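Local coordinates for 3-polyprenyl-4-hydroxybenzoate decarboxylase and related decarboxylases (PDB 6H6X), which is a prenylated-FMN-dependent UbiD-family decarboxylase, HmfF, that can also be driven in reverse to carboxylate 2-furoic acid to furan-2,5-dicarboxylic acid, at residues L297-L308 with V322-R331. The protein carries 8 engineered substitutions. Numbering follows the deposited sequence.
Sequences LLLGGIAREAVL and VHLTPGGSCR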
loop_
_atom_site.group_PDB
_atom_site.type_symbol
_atom_site.label_atom_id
_atom_site.label_comp_id
_atom_site.label_asym_id
_atom_site.label_seq_id
_atom_site.Cartn_x
_atom_site.Cartn_y
_atom_site.Cartn_z
ATOM N N LEU B 297 -12.244 1.841 12.109
ATOM C CA LEU B 297 -11.363 0.669 12.089
ATOM C C LEU B 297 -10.367 0.652 13.258
ATOM O O LEU B 297 -10.228 -0.377 13.932
ATOM C CB LEU B 297 -10.636 0.585 10.731
ATOM C CG LEU B 297 -11.540 0.341 9.504
ATOM C CD1 LEU B 297 -10.723 0.135 8.270
ATOM C CD2 LEU B 297 -12.570 -0.775 9.729
ATOM N N LEU B 298 -9.756 1.806 13.578
ATOM C CA LEU B 298 -8.763 1.872 14.673
ATOM C C LEU B 298 -9.334 1.762 16.069
ATOM O O LEU B 298 -8.662 1.211 16.987
ATOM C CB LEU B 298 -7.853 3.089 14.518
ATOM C CG LEU B 298 -6.920 2.979 13.334
ATOM C CD1 LEU B 298 -6.151 4.272 13.049
ATOM C CD2 LEU B 298 -5.946 1.883 13.600
ATOM N N LEU B 299 -10.560 2.222 16.273
ATOM C CA LEU B 299 -11.167 2.067 17.579
ATOM C C LEU B 299 -11.165 0.630 18.018
ATOM O O LEU B 299 -10.619 0.288 19.071
ATOM C CB LEU B 299 -12.607 2.631 17.671
ATOM C CG LEU B 299 -12.736 4.083 18.079
ATOM C CD1 LEU B 299 -14.230 4.460 17.988
ATOM C CD2 LEU B 299 -12.149 4.268 19.481
ATOM N N GLY B 300 -11.820 -0.207 17.220
ATOM C CA GLY B 300 -11.829 -1.659 17.501
ATOM C C GLY B 300 -10.467 -2.325 17.274
ATOM O O GLY B 300 -10.084 -3.196 18.032
ATOM N N GLY B 301 -9.749 -1.900 16.243
ATOM C CA GLY B 301 -8.463 -2.450 15.868
ATOM C C GLY B 301 -7.385 -2.419 16.942
ATOM O O GLY B 301 -6.758 -3.425 17.227
ATOM N N ILE B 302 -7.187 -1.251 17.539
ATOM C CA ILE B 302 -6.202 -1.055 18.607
ATOM C C ILE B 302 -6.535 -1.901 19.792
ATOM O O ILE B 302 -5.645 -2.553 20.344
ATOM C CB ILE B 302 -6.066 0.427 18.967
ATOM C CG1 ILE B 302 -5.403 1.116 17.784
ATOM C CG2 ILE B 302 -5.198 0.615 20.203
ATOM C CD1 ILE B 302 -5.462 2.608 17.860
ATOM N N ALA B 303 -7.815 -1.971 20.141
ATOM C CA ALA B 303 -8.251 -2.881 21.203
ATOM C C ALA B 303 -7.968 -4.338 20.892
ATOM O O ALA B 303 -7.487 -5.091 21.765
ATOM C CB ALA B 303 -9.731 -2.696 21.498
ATOM N N ARG B 304 -8.247 -4.749 19.662
ATOM C CA ARG B 304 -7.960 -6.161 19.273
ATOM C C ARG B 304 -6.438 -6.383 19.202
ATOM O O ARG B 304 -5.971 -7.408 19.557
ATOM C CB ARG B 304 -8.677 -6.570 18.007
ATOM C CG ARG B 304 -10.228 -6.572 18.125
ATOM C CD ARG B 304 -11.006 -6.997 16.867
ATOM N NE ARG B 304 -10.986 -6.019 15.820
ATOM C CZ ARG B 304 -11.865 -4.998 15.672
ATOM N NH1 ARG B 304 -12.817 -4.816 16.538
ATOM N NH2 ARG B 304 -11.765 -4.129 14.638
ATOM N N GLU B 305 -5.670 -5.406 18.749
ATOM C CA GLU B 305 -4.223 -5.533 18.723
ATOM C C GLU B 305 -3.624 -5.717 20.123
ATOM O O GLU B 305 -2.712 -6.491 20.300
ATOM C CB GLU B 305 -3.570 -4.355 18.048
ATOM C CG GLU B 305 -3.645 -4.355 16.545
ATOM C CD GLU B 305 -3.075 -3.076 15.899
ATOM O OE1 GLU B 305 -2.507 -2.204 16.613
ATOM O OE2 GLU B 305 -3.160 -2.939 14.650
ATOM N N ALA B 306 -4.132 -5.015 21.123
ATOM C CA ALA B 306 -3.618 -5.167 22.490
ATOM C C ALA B 306 -3.777 -6.581 22.980
ATOM O O ALA B 306 -2.873 -7.125 23.571
ATOM C CB ALA B 306 -4.315 -4.230 23.442
ATOM N N VAL B 307 -4.944 -7.150 22.747
ATOM C CA VAL B 307 -5.228 -8.538 23.082
ATOM C C VAL B 307 -4.400 -9.509 22.273
ATOM O O VAL B 307 -3.910 -10.471 22.824
ATOM C CB VAL B 307 -6.727 -8.875 22.900
ATOM C CG1 VAL B 307 -6.995 -10.389 22.909
ATOM C CG2 VAL B 307 -7.534 -8.184 24.003
ATOM N N LEU B 308 -4.244 -9.256 20.968
ATOM C CA LEU B 308 -3.421 -10.062 20.124
ATOM C C LEU B 308 -1.928 -10.082 20.585
ATOM O O LEU B 308 -1.302 -11.160 20.608
ATOM C CB LEU B 308 -3.526 -9.607 18.673
ATOM C CG LEU B 308 -2.556 -10.226 17.657
ATOM C CD1 LEU B 308 -2.936 -11.688 17.449
ATOM C CD2 LEU B 308 -2.620 -9.476 16.312
ATOM N N VAL B 322 2.662 -6.425 16.733
ATOM C CA VAL B 322 1.528 -6.962 15.982
ATOM C C VAL B 322 0.776 -5.795 15.350
ATOM O O VAL B 322 0.825 -4.672 15.858
ATOM C CB VAL B 322 0.622 -7.789 16.883
ATOM C CG1 VAL B 322 1.431 -8.868 17.617
ATOM C CG2 VAL B 322 -0.108 -6.929 17.900
ATOM N N HIS B 323 0.168 -6.057 14.202
ATOM C CA HIS B 323 -0.650 -5.099 13.476
ATOM C C HIS B 323 -1.826 -5.857 12.795
ATOM O O HIS B 323 -1.630 -6.830 12.037
ATOM C CB HIS B 323 0.196 -4.424 12.426
ATOM C CG HIS B 323 -0.523 -3.396 11.620
ATOM N ND1 HIS B 323 -0.247 -3.170 10.290
ATOM C CD2 HIS B 323 -1.473 -2.496 11.962
ATOM C CE1 HIS B 323 -0.999 -2.177 9.845
ATOM N NE2 HIS B 323 -1.748 -1.742 10.847
ATOM N N LEU B 324 -3.033 -5.416 13.077
ATOM C CA LEU B 324 -4.210 -5.759 12.288
ATOM C C LEU B 324 -4.378 -4.737 11.188
ATOM O O LEU B 324 -4.676 -3.589 11.461
ATOM C CB LEU B 324 -5.448 -5.838 13.172
ATOM C CG LEU B 324 -5.385 -6.944 14.201
ATOM C CD1 LEU B 324 -6.481 -6.818 15.253
ATOM C CD2 LEU B 324 -5.467 -8.313 13.521
ATOM N N THR B 325 -4.154 -5.141 9.938
ATOM C CA THR B 325 -4.103 -4.208 8.813
ATOM C C THR B 325 -5.478 -3.617 8.411
ATOM O O THR B 325 -6.512 -4.255 8.567
ATOM C CB THR B 325 -3.581 -4.887 7.508
ATOM O OG1 THR B 325 -4.555 -5.877 7.040
ATOM C CG2 THR B 325 -2.206 -5.502 7.727
ATOM N N PRO B 326 -5.471 -2.401 7.883
ATOM C CA PRO B 326 -6.725 -1.775 7.450
ATOM C C PRO B 326 -7.454 -2.496 6.324
ATOM O O PRO B 326 -8.687 -2.539 6.343
ATOM C CB PRO B 326 -6.314 -0.362 6.994
ATOM C CG PRO B 326 -4.821 -0.257 7.202
ATOM C CD PRO B 326 -4.346 -1.446 7.960
ATOM N N GLY B 327 -6.700 -2.998 5.351
ATOM C CA GLY B 327 -7.189 -3.914 4.336
ATOM C C GLY B 327 -8.084 -5.024 4.842
ATOM O O GLY B 327 -9.106 -5.335 4.222
ATOM N N GLY B 328 -7.742 -5.561 6.002
ATOM C CA GLY B 328 -8.523 -6.577 6.695
ATOM C C GLY B 328 -9.523 -6.091 7.665
ATOM O O GLY B 328 -10.007 -6.859 8.512
ATOM N N SER B 329 -9.837 -4.792 7.587
ATOM C CA SER B 329 -10.769 -4.130 8.543
ATOM C C SER B 329 -10.315 -4.138 9.991
ATOM O O SER B 329 -11.148 -4.106 10.912
ATOM C CB SER B 329 -12.200 -4.617 8.359
ATOM O OG SER B 329 -12.479 -4.604 6.923
ATOM N N CYS B 330 -8.993 -4.062 10.194
ATOM C CA CYS B 330 -8.364 -4.152 11.515
ATOM C C CYS B 330 -9.002 -5.251 12.330
ATOM O O CYS B 330 -9.419 -5.067 13.466
ATOM C CB CYS B 330 -8.317 -2.817 12.205
ATOM S SG CYS B 330 -7.497 -1.526 11.238
ATOM N N ARG B 331 -9.006 -6.447 11.738
ATOM C CA ARG B 331 -9.730 -7.569 12.271
ATOM C C ARG B 331 -9.328 -8.932 11.612
ATOM O O ARG B 331 -9.081 -9.897 12.323
ATOM C CB ARG B 331 -11.197 -7.306 11.955
ATOM C CG ARG B 331 -12.169 -8.183 12.636
ATOM C CD ARG B 331 -13.542 -7.885 12.055
ATOM N NE ARG B 331 -14.009 -6.531 12.299
ATOM C CZ ARG B 331 -14.784 -6.165 13.313
ATOM N NH1 ARG B 331 -15.218 -7.058 14.212
ATOM N NH2 ARG B 331 -15.136 -4.889 13.439
#
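Helix 294-315 packs against edge strand 319-324 and the connection leading to strand 333-338, with R304, G301 and E305 meeting C330 and L324: a worked example of helix-on-sheet packing in which polar side chains fix the backbone. The axes of 297-308 and 322-324 approach to 8.1 Å and run roughly antiparallel, at 146°. Where the connection reaches the helix, S329 and C330 adopt left-handed backbone conformations, and C330 lays its CB 3.5 Å from L297 O and over G301; any side chain at G301 would collide with it. R304 bends at chi3 (-72°), turning its guanidinium back along the helix. There it grips C330 O side-on, NE at 3.0 Å and NH2 at 2.8 Å, the oxygen lying in the guanidinium plane; NE approaches within the carbonyl plane, NH2 from above it. One guanidinium face rests on the backbone of G300 and G301, while the opposite face stacks on R331, centres 3.9 Å apart and planes at 27°. The salt bridge of R331 to E359, whose side chain R304 also touches, probably eases this pairing of like charges. A leucine in place of R304 would probably leave C330 O without both donors and R331 without its stacking partner. Further along, E305 OE2 accepts a hydrogen bond from L324 N at 2.9 Å, met on its anti side and somewhat out of the carboxylate plane, and the same oxygen lies 3.2 Å from CD2 at the edge of the H323 ring. Beside them, L308 CD2 packs 3.7 Å from V322 CB. Helix 64-70 touches L298 and, through R64, H323, while helix 75-87 covers I302, A306 and E305; L324 touches A334 of strand 333-338, and T325 and P326 reach E379 and E376 of the second subunit.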